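Local coordinates for protein endo-beta-N-acetylglucosaminidase F1 (Bacteroides thetaiotaomicron VPI-5482, PDB 6TCV) that probably cleaves high-mannose N-glycans within their N,N'-diacetylchitobiose core, as an endo-beta-N-acetylglucosaminidase of a human gut bacterium, at residues F174-D178 / N220-L226; V198-A204 / V242-L248. The protein carries 2 engineered substitutions. All blocks are in the same frame, centred on the assembly; numbering follows the deposited sequence.

Interaction 1 of 2, residues F174-D178 / N220-L226. With MAN (alpha-D-mannopyranose), chain B; MAN (alpha-D-mannopyranose), chain C; MAN (alpha-D-mannopyranose), chain D; BMA (beta-D-mannopyranose), chain E.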
loop_
_atom_site.group_PDB
_atom_site.type_symbol
_atom_site.label_atom_id
_atom_site.label_comp_id
_atom_site.label_asym_id
_atom_site.label_seq_id
_atom_site.Cartn_x
_atom_site.Cartn_y
_atom_site.Cartn_z
ATOM N N PHE A 174 7.472 1.784 -10.841
ATOM C CA PHE A 174 8.594 1.500 -11.733
ATOM C C PHE A 174 8.201 0.469 -12.775
ATOM O O PHE A 174 7.656 -0.593 -12.438
ATOM C CB PHE A 174 9.769 0.909 -10.966
ATOM C CG PHE A 174 10.498 1.905 -10.169
ATOM C CD1 PHE A 174 11.435 2.705 -10.738
ATOM C CD2 PHE A 174 10.174 2.112 -8.828
ATOM C CE1 PHE A 174 12.096 3.698 -9.977
ATOM C CE2 PHE A 174 10.843 3.120 -8.083
ATOM C CZ PHE A 174 11.770 3.874 -8.657
ATOM N N GLU A 175 8.501 0.765 -14.046
ATOM C CA GLU A 175 8.416 -0.237 -15.107
ATOM C C GLU A 175 9.662 -1.102 -14.976
ATOM O O GLU A 175 10.723 -0.805 -15.514
ATOM C CB GLU A 175 8.329 0.435 -16.464
ATOM C CG GLU A 175 6.997 1.066 -16.793
ATOM C CD GLU A 175 6.013 0.185 -17.553
ATOM O OE1 GLU A 175 6.027 -1.056 -17.358
ATOM O OE2 GLU A 175 5.231 0.728 -18.347
ATOM N N VAL A 176 9.552 -2.171 -14.186
ATOM C CA VAL A 176 10.725 -2.979 -13.839
ATOM C C VAL A 176 11.254 -3.793 -14.988
ATOM O O VAL A 176 12.335 -4.371 -14.872
ATOM C CB VAL A 176 10.465 -3.823 -12.579
ATOM C CG1 VAL A 176 10.192 -2.944 -11.387
ATOM C CG2 VAL A 176 9.339 -4.874 -12.776
ATOM N N ASN A 177 10.544 -3.871 -16.125
ATOM C CA ASN A 177 11.142 -4.413 -17.321
ATOM C C ASN A 177 12.403 -3.644 -17.668
ATOM O O ASN A 177 13.325 -4.172 -18.332
ATOM C CB ASN A 177 10.192 -4.472 -18.503
ATOM C CG ASN A 177 9.130 -5.480 -18.344
ATOM O OD1 ASN A 177 9.261 -6.468 -17.625
ATOM N ND2 ASN A 177 8.045 -5.266 -19.048
ATOM N N ASP A 178 12.417 -2.335 -17.318
ATOM C CA ASP A 178 13.461 -1.462 -17.783
ATOM C C ASP A 178 14.275 -0.787 -16.681
ATOM O O ASP A 178 15.471 -0.584 -16.874
ATOM C CB ASP A 178 12.916 -0.264 -18.642
ATOM C CG ASP A 178 12.141 -0.679 -19.866
ATOM O OD1 ASP A 178 12.375 -1.773 -20.349
ATOM O OD2 ASP A 178 11.550 0.213 -20.464
ATOM N N ASN A 220 6.997 -12.286 -15.177
ATOM C CA ASN A 220 7.906 -12.270 -16.310
ATOM C C ASN A 220 9.339 -12.336 -15.809
ATOM O O ASN A 220 9.608 -12.224 -14.604
ATOM C CB ASN A 220 7.616 -11.099 -17.255
ATOM C CG ASN A 220 8.034 -9.774 -16.692
ATOM O OD1 ASN A 220 9.150 -9.617 -16.173
ATOM N ND2 ASN A 220 7.217 -8.749 -16.928
ATOM N N PRO A 221 10.297 -12.554 -16.695
ATOM C CA PRO A 221 11.667 -12.763 -16.185
ATOM C C PRO A 221 12.252 -11.591 -15.433
ATOM O O PRO A 221 13.074 -11.781 -14.520
ATOM C CB PRO A 221 12.486 -13.086 -17.441
ATOM C CG PRO A 221 11.478 -13.650 -18.408
ATOM C CD PRO A 221 10.211 -12.847 -18.140
ATOM N N ASN A 222 11.842 -10.361 -15.723
ATOM C CA ASN A 222 12.341 -9.215 -14.996
ATOM C C ASN A 222 11.759 -9.134 -13.597
ATOM O O ASN A 222 12.481 -8.847 -12.616
ATOM C CB ASN A 222 12.015 -7.976 -15.797
ATOM C CG ASN A 222 12.640 -7.990 -17.162
ATOM O OD1 ASN A 222 13.838 -8.247 -17.331
ATOM N ND2 ASN A 222 11.802 -7.845 -18.177
ATOM N N VAL A 223 10.446 -9.340 -13.467
ATOM C CA VAL A 223 9.821 -9.395 -12.157
ATOM C C VAL A 223 10.420 -10.535 -11.334
ATOM O O VAL A 223 10.770 -10.361 -10.155
ATOM C CB VAL A 223 8.287 -9.508 -12.301
ATOM C CG1 VAL A 223 7.626 -9.702 -10.974
ATOM C CG2 VAL A 223 7.724 -8.285 -12.964
ATOM N N GLN A 224 10.532 -11.700 -11.938
ATOM C CA GLN A 224 11.042 -12.857 -11.216
ATOM C C GLN A 224 12.463 -12.612 -10.742
ATOM O O GLN A 224 12.827 -13.006 -9.629
ATOM C CB GLN A 224 10.934 -14.100 -12.080
ATOM C CG GLN A 224 11.217 -15.411 -11.280
ATOM C CD GLN A 224 10.125 -15.622 -10.240
ATOM O OE1 GLN A 224 8.948 -15.657 -10.573
ATOM N NE2 GLN A 224 10.507 -15.825 -8.978
ATOM N N TYR A 225 13.291 -11.945 -11.563
ATOM C CA TYR A 225 14.666 -11.667 -11.166
ATOM C C TYR A 225 14.685 -10.776 -9.920
ATOM O O TYR A 225 15.475 -10.997 -8.999
ATOM C CB TYR A 225 15.403 -10.948 -12.300
ATOM C CG TYR A 225 16.873 -10.819 -12.002
ATOM C CD1 TYR A 225 17.361 -9.728 -11.316
ATOM C CD2 TYR A 225 17.775 -11.777 -12.458
ATOM C CE1 TYR A 225 18.680 -9.614 -11.052
ATOM C CE2 TYR A 225 19.118 -11.631 -12.215
ATOM C CZ TYR A 225 19.549 -10.565 -11.508
ATOM O OH TYR A 225 20.914 -10.457 -11.247
ATOM N N LEU A 226 13.822 -9.741 -9.850
ATOM C CA LEU A 226 13.792 -8.902 -8.664
ATOM C C LEU A 226 13.391 -9.689 -7.434
ATOM O O LEU A 226 13.988 -9.531 -6.373
ATOM C CB LEU A 226 12.809 -7.742 -8.826
ATOM C CG LEU A 226 13.173 -6.598 -9.748
ATOM C CD1 LEU A 226 12.031 -5.620 -9.850
ATOM C CD2 LEU A 226 14.428 -5.944 -9.251
HETATM C C1 MAN B . 6.816 -8.777 -20.413
HETATM C C2 MAN B . 8.327 -8.697 -20.237
HETATM C C3 MAN B . 8.934 -7.733 -21.252
HETATM C C4 MAN B . 8.506 -8.118 -22.659
HETATM C C5 MAN B . 6.982 -8.121 -22.702
HETATM C C6 MAN B . 6.435 -8.558 -24.034
HETATM O O2 MAN B . 8.871 -10.018 -20.371
HETATM O O3 MAN B . 10.342 -7.744 -21.095
HETATM O O4 MAN B . 8.982 -7.167 -23.609
HETATM O O5 MAN B . 6.494 -9.075 -21.753
HETATM O O6 MAN B . 5.002 -8.383 -24.058
HETATM C C1 MAN C . 4.399 -6.158 -20.656
HETATM C C2 MAN C . 4.796 -7.524 -20.110
HETATM C C3 MAN C . 4.076 -7.748 -18.791
HETATM C C4 MAN C . 4.326 -6.607 -17.812
HETATM C C5 MAN C . 4.012 -5.257 -18.449
HETATM C C6 MAN C . 4.487 -4.085 -17.613
HETATM O O2 MAN C . 6.235 -7.549 -19.985
HETATM O O3 MAN C . 4.552 -8.956 -18.197
HETATM O O4 MAN C . 3.448 -6.732 -16.695
HETATM O O5 MAN C . 4.707 -5.148 -19.715
HETATM O O6 MAN C . 4.220 -2.848 -18.302
HETATM C C1 MAN D . 6.109 1.148 -23.397
HETATM C C2 MAN D . 7.342 0.501 -24.006
HETATM C C3 MAN D . 8.068 -0.310 -22.930
HETATM C C4 MAN D . 8.380 0.623 -21.761
HETATM C C5 MAN D . 7.134 1.317 -21.210
HETATM C C6 MAN D . 7.415 2.392 -20.163
HETATM O O2 MAN D . 8.277 1.488 -24.454
HETATM O O3 MAN D . 9.246 -0.934 -23.438
HETATM O O4 MAN D . 8.925 -0.084 -20.645
HETATM O O5 MAN D . 6.454 1.979 -22.300
HETATM O O6 MAN D . 6.203 2.909 -19.617
HETATM C C1 BMA E . 2.134 1.054 -21.085
HETATM C C2 BMA E . 3.623 0.871 -21.313
HETATM C C3 BMA E . 3.893 0.534 -22.767
HETATM C C4 BMA E . 3.012 -0.622 -23.234
HETATM C C5 BMA E . 1.546 -0.388 -22.862
HETATM C C6 BMA E . 0.661 -1.579 -23.127
HETATM O O2 BMA E . 4.050 -0.243 -20.506
HETATM O O3 BMA E . 5.237 0.116 -23.007
HETATM O O4 BMA E . 3.044 -0.773 -24.659
HETATM O O5 BMA E . 1.441 -0.121 -21.448
HETATM O O6 BMA E . 1.245 -2.708 -22.421
#

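Interaction 2 of 2, residues V198-A204 / V242-L248. With NAG (2-acetamido-2-deoxy-beta-D-glucopyranose), chain F; MAN (alpha-D-mannopyranose), chain C.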
loop_
_atom_site.group_PDB
_atom_site.type_symbol
_atom_site.label_atom_id
_atom_site.label_comp_id
_atom_site.label_asym_id
_atom_site.label_seq_id
_atom_site.Cartn_x
_atom_site.Cartn_y
_atom_site.Cartn_z
ATOM N N VAL A 198 5.840 5.089 -1.056
ATOM C CA VAL A 198 5.362 3.802 -1.576
ATOM C C VAL A 198 5.815 3.648 -3.014
ATOM O O VAL A 198 5.691 4.594 -3.798
ATOM C CB VAL A 198 3.825 3.729 -1.489
ATOM C CG1 VAL A 198 3.314 2.450 -2.121
ATOM C CG2 VAL A 198 3.357 3.891 -0.050
ATOM N N VAL A 199 6.366 2.482 -3.348
ATOM C CA VAL A 199 6.760 2.168 -4.718
ATOM C C VAL A 199 6.156 0.854 -5.154
ATOM O O VAL A 199 5.899 -0.011 -4.317
ATOM C CB VAL A 199 8.286 2.171 -4.886
ATOM C CG1 VAL A 199 8.923 3.481 -4.392
ATOM C CG2 VAL A 199 8.922 0.983 -4.239
ATOM N N VAL A 200 5.849 0.760 -6.436
ATOM C CA VAL A 200 5.232 -0.413 -7.036
ATOM C C VAL A 200 6.156 -1.029 -8.068
ATOM O O VAL A 200 6.670 -0.338 -8.965
ATOM C CB VAL A 200 3.887 -0.056 -7.671
ATOM C CG1 VAL A 200 3.235 -1.283 -8.298
ATOM C CG2 VAL A 200 2.954 0.567 -6.670
ATOM N N LEU A 201 6.315 -2.351 -7.987
ATOM C CA LEU A 201 7.010 -3.128 -9.007
ATOM C C LEU A 201 6.016 -3.469 -10.099
ATOM O O LEU A 201 5.205 -4.397 -9.947
ATOM C CB LEU A 201 7.607 -4.379 -8.386
ATOM C CG LEU A 201 8.390 -4.139 -7.098
ATOM C CD1 LEU A 201 8.891 -5.486 -6.543
ATOM C CD2 LEU A 201 9.528 -3.142 -7.259
ATOM N N PHE A 202 6.035 -2.694 -11.185
ATOM C CA PHE A 202 5.011 -2.801 -12.238
ATOM C C PHE A 202 5.623 -3.603 -13.383
ATOM O O PHE A 202 6.532 -3.134 -14.071
ATOM C CB PHE A 202 4.604 -1.396 -12.682
ATOM C CG PHE A 202 3.396 -1.372 -13.599
ATOM C CD1 PHE A 202 2.122 -1.411 -13.048
ATOM C CD2 PHE A 202 3.535 -1.216 -14.960
ATOM C CE1 PHE A 202 1.025 -1.355 -13.876
ATOM C CE2 PHE A 202 2.452 -1.156 -15.799
ATOM C CZ PHE A 202 1.197 -1.200 -15.257
ATOM N N ALA A 203 5.145 -4.826 -13.623
ATOM C CA ALA A 203 4.081 -5.537 -12.874
ATOM C C ALA A 203 4.201 -7.023 -13.067
ATOM O O ALA A 203 4.511 -7.488 -14.191
ATOM C CB ALA A 203 2.677 -5.130 -13.347
ATOM N N ALA A 204 3.883 -7.769 -12.008
ATOM C CA ALA A 204 3.505 -9.168 -12.157
ATOM C C ALA A 204 2.135 -9.209 -12.822
ATOM O O ALA A 204 1.396 -8.236 -12.866
ATOM C CB ALA A 204 3.434 -9.861 -10.786
ATOM N N VAL A 242 10.688 2.748 2.974
ATOM C CA VAL A 242 9.851 2.768 1.770
ATOM C C VAL A 242 9.016 1.482 1.752
ATOM O O VAL A 242 9.534 0.385 2.028
ATOM C CB VAL A 242 10.741 2.827 0.518
ATOM C CG1 VAL A 242 9.939 2.769 -0.759
ATOM C CG2 VAL A 242 11.601 4.078 0.518
ATOM N N LYS A 243 7.742 1.608 1.396
ATOM C CA LYS A 243 6.896 0.428 1.251
ATOM C C LYS A 243 6.933 -0.038 -0.195
ATOM O O LYS A 243 6.601 0.740 -1.110
ATOM C CB LYS A 243 5.461 0.748 1.653
ATOM C CG LYS A 243 5.311 1.116 3.113
ATOM C CD LYS A 243 3.857 1.375 3.458
ATOM C CE LYS A 243 3.655 1.444 4.966
ATOM N NZ LYS A 243 4.445 2.525 5.559
ATOM N N VAL A 244 7.295 -1.317 -0.394
ATOM C CA VAL A 244 7.477 -1.905 -1.715
ATOM C C VAL A 244 6.289 -2.809 -1.994
ATOM O O VAL A 244 6.090 -3.809 -1.291
ATOM C CB VAL A 244 8.796 -2.662 -1.836
ATOM C CG1 VAL A 244 8.892 -3.328 -3.211
ATOM C CG2 VAL A 244 9.973 -1.738 -1.601
ATOM N N LEU A 245 5.503 -2.478 -3.011
ATOM C CA LEU A 245 4.314 -3.236 -3.366
ATOM C C LEU A 245 4.571 -4.017 -4.641
ATOM O O LEU A 245 5.235 -3.541 -5.565
ATOM C CB LEU A 245 3.107 -2.334 -3.623
ATOM C CG LEU A 245 2.806 -1.259 -2.592
ATOM C CD1 LEU A 245 1.499 -0.563 -2.866
ATOM C CD2 LEU A 245 2.803 -1.814 -1.182
ATOM N N LEU A 246 3.957 -5.198 -4.735
ATOM C CA LEU A 246 3.936 -5.935 -5.992
ATOM C C LEU A 246 2.786 -5.404 -6.836
ATOM O O LEU A 246 1.637 -5.350 -6.377
ATOM C CB LEU A 246 3.743 -7.425 -5.722
ATOM C CG LEU A 246 3.856 -8.350 -6.960
ATOM C CD1 LEU A 246 5.246 -8.250 -7.588
ATOM C CD2 LEU A 246 3.507 -9.772 -6.542
ATOM N N GLY A 247 3.073 -4.959 -8.055
ATOM C CA GLY A 247 2.004 -4.618 -8.981
ATOM C C GLY A 247 1.469 -5.882 -9.644
ATOM O O GLY A 247 2.233 -6.768 -10.018
ATOM N N LEU A 248 0.141 -5.925 -9.790
ATOM C CA LEU A 248 -0.554 -6.958 -10.558
ATOM C C LEU A 248 -1.301 -6.283 -11.694
ATOM O O LEU A 248 -1.939 -5.234 -11.498
ATOM C CB LEU A 248 -1.526 -7.748 -9.670
ATOM C CG LEU A 248 -1.054 -9.100 -9.174
ATOM C CD1 LEU A 248 -0.767 -10.065 -10.323
ATOM C CD2 LEU A 248 0.142 -8.979 -8.252
HETATM C C1 NAG F . -1.703 2.724 -18.337
HETATM C C2 NAG F . -1.083 1.609 -17.515
HETATM C C3 NAG F . 0.150 0.966 -18.155
HETATM C C4 NAG F . 0.579 1.747 -19.382
HETATM C C5 NAG F . 0.597 3.221 -19.027
HETATM C C6 NAG F . 1.163 4.120 -20.120
HETATM C C7 NAG F . -1.147 1.448 -15.059
HETATM C C8 NAG F . -0.790 2.150 -13.763
HETATM N N2 NAG F . -0.790 2.081 -16.173
HETATM O O3 NAG F . -0.153 -0.382 -18.524
HETATM O O4 NAG F . 1.909 1.324 -19.725
HETATM O O5 NAG F . -0.743 3.691 -18.779
HETATM O O6 NAG F . 1.026 5.458 -19.767
HETATM O O7 NAG F . -1.746 0.367 -15.092
HETATM C C1 MAN C . 4.399 -6.158 -20.656
HETATM C C2 MAN C . 4.796 -7.524 -20.110
HETATM C C3 MAN C . 4.076 -7.748 -18.791
HETATM C C4 MAN C . 4.326 -6.607 -17.812
HETATM C C5 MAN C . 4.012 -5.257 -18.449
HETATM C C6 MAN C . 4.487 -4.085 -17.613
HETATM O O2 MAN C . 6.235 -7.549 -19.985
HETATM O O3 MAN C . 4.552 -8.956 -18.197
HETATM O O4 MAN C . 3.448 -6.732 -16.695
HETATM O O5 MAN C . 4.707 -5.148 -19.715
HETATM O O6 MAN C . 4.220 -2.848 -18.302
#

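Interaction 1 of 2, residues F174-D178 / N220-L226
N177 and N222 cross at about a right angle where the turn leaving strand 169-175 meets the start of helix 221-228, at the C-terminal mouth of the (beta/alpha)8 barrel, the end where this fold carries its active site. N222 ND2 donates to N177 OD1 (2.9 Å) from above the carbonyl plane, 45° out of it, and the oxygen of the same amide, N222 OD1, accepts from K439 NZ, so both ends of the group are held. N220 ND2 adds a weak, bent bond to the same N177 OD1 (3.1 Å), the two amide planes lying 42° apart. With two donors on its oxygen, N177 has its amide turned so that ND2 reaches O2 of a mannose (MAN, chain C) at 3.1 Å. Replacing N177 by an alanine removes that amide and would probably leave N220 ND2 and N222 ND2 without their shared acceptor and the mannose O2 without this donor. N220 is the N-cap of the helix: CG sits between its backbone N and carbonyl carbon (chi1 73°), which brings OD1 within bonding distance of V223 N, which donates to it, and of N222 N, whose bond is weak, while ND2 faces the glycan and donates almost straight to O3 of the chain C mannose (3.0 Å). Behind this polar edge V176 divides its branches, CG1 lying against L226 CD1 (3.6 Å) and CG2 against V223 CG2 (3.8 Å). E175, bent at chi2, splits its carboxylate: OE1 accepts from O6 of the chain C mannose, and OE2 takes both O6 of the chain D mannose and, at 2.6 Å, O2 of the beta-mannose.

Interaction 2 of 2, residues V198-A204 / V242-L248
V199 and K243 open a run of backbone hydrogen bonds between parallel strands, V199 N donating to K243 O at 2.8 Å. V199 O in turn receives L245 N, and L201 N reaches L245 O at 2.9 Å; all three are nearly straight. The pattern then changes: G247 N approaches L201 O (2.9 Å) from above the carbonyl plane, and a beta bulge shifts the register by one, leaving A204 N a weak, bent bond to G247 O. Glycine suits that place, because a beta carbon on G247 would run into L201 O and crowd V200 CG1, which already lies 3.6 Å from G247 CA; V200 sends CG1 there by setting it trans to its own nitrogen (chi1 -180°).

The pair, strands 198-209 and 243-249, are neighbours in the parallel (beta/alpha)8 barrel, their short segments inclined at 44°. V198 CG1 meets L245 CD1 (3.6 Å) on the inner face, where V198 and V200 also touch Y171 and L245 touches L324 and T326 of strand 324-329. On the opposite face, L201 CD1 and CG rest on V244 CG1, V199 spreads over V242 and V244, and helix 235-238 packs against V242 and V244 through L237.

Within the bulge the peptide between F202 and A203 is cis, a non-proline cis bond of the kind known in family 18 glycoside hydrolases. A203 CB lies over one face of the F202 ring, near its rim, and F404 meets that ring edge-to-face. F202 CZ stands 3.3 Å from O7 of the N-acetylglucosamine, whose O3 is at the ring edge, while A203 O accepts a hydrogen bond from O4 of the chain C mannose at 2.8 Å.

Strand 169-175 joins the two contacts: it lies beside strand 198-209 in the barrel, so interaction 1 grows out of the sheet that interaction 2 continues on the far side. Their centres are 11 Å apart. F174 N to V200 O and F174 O to F202 N, both 2.9 Å and probable hydrogen bonds, tie the two strands together just before the first ends and gives way to the turn of interaction 1. V223 CG2 then packs against A203 O (3.5 Å), and E175 OE1 against F202 CD2 (3.5 Å). Both contacts hold the chain C mannose, interaction 1 through side chains and interaction 2 through a backbone carbonyl. Interaction 2 also touches the N-acetylglucosamine, which Y290, Y355 and E376 bind further round the barrel mouth.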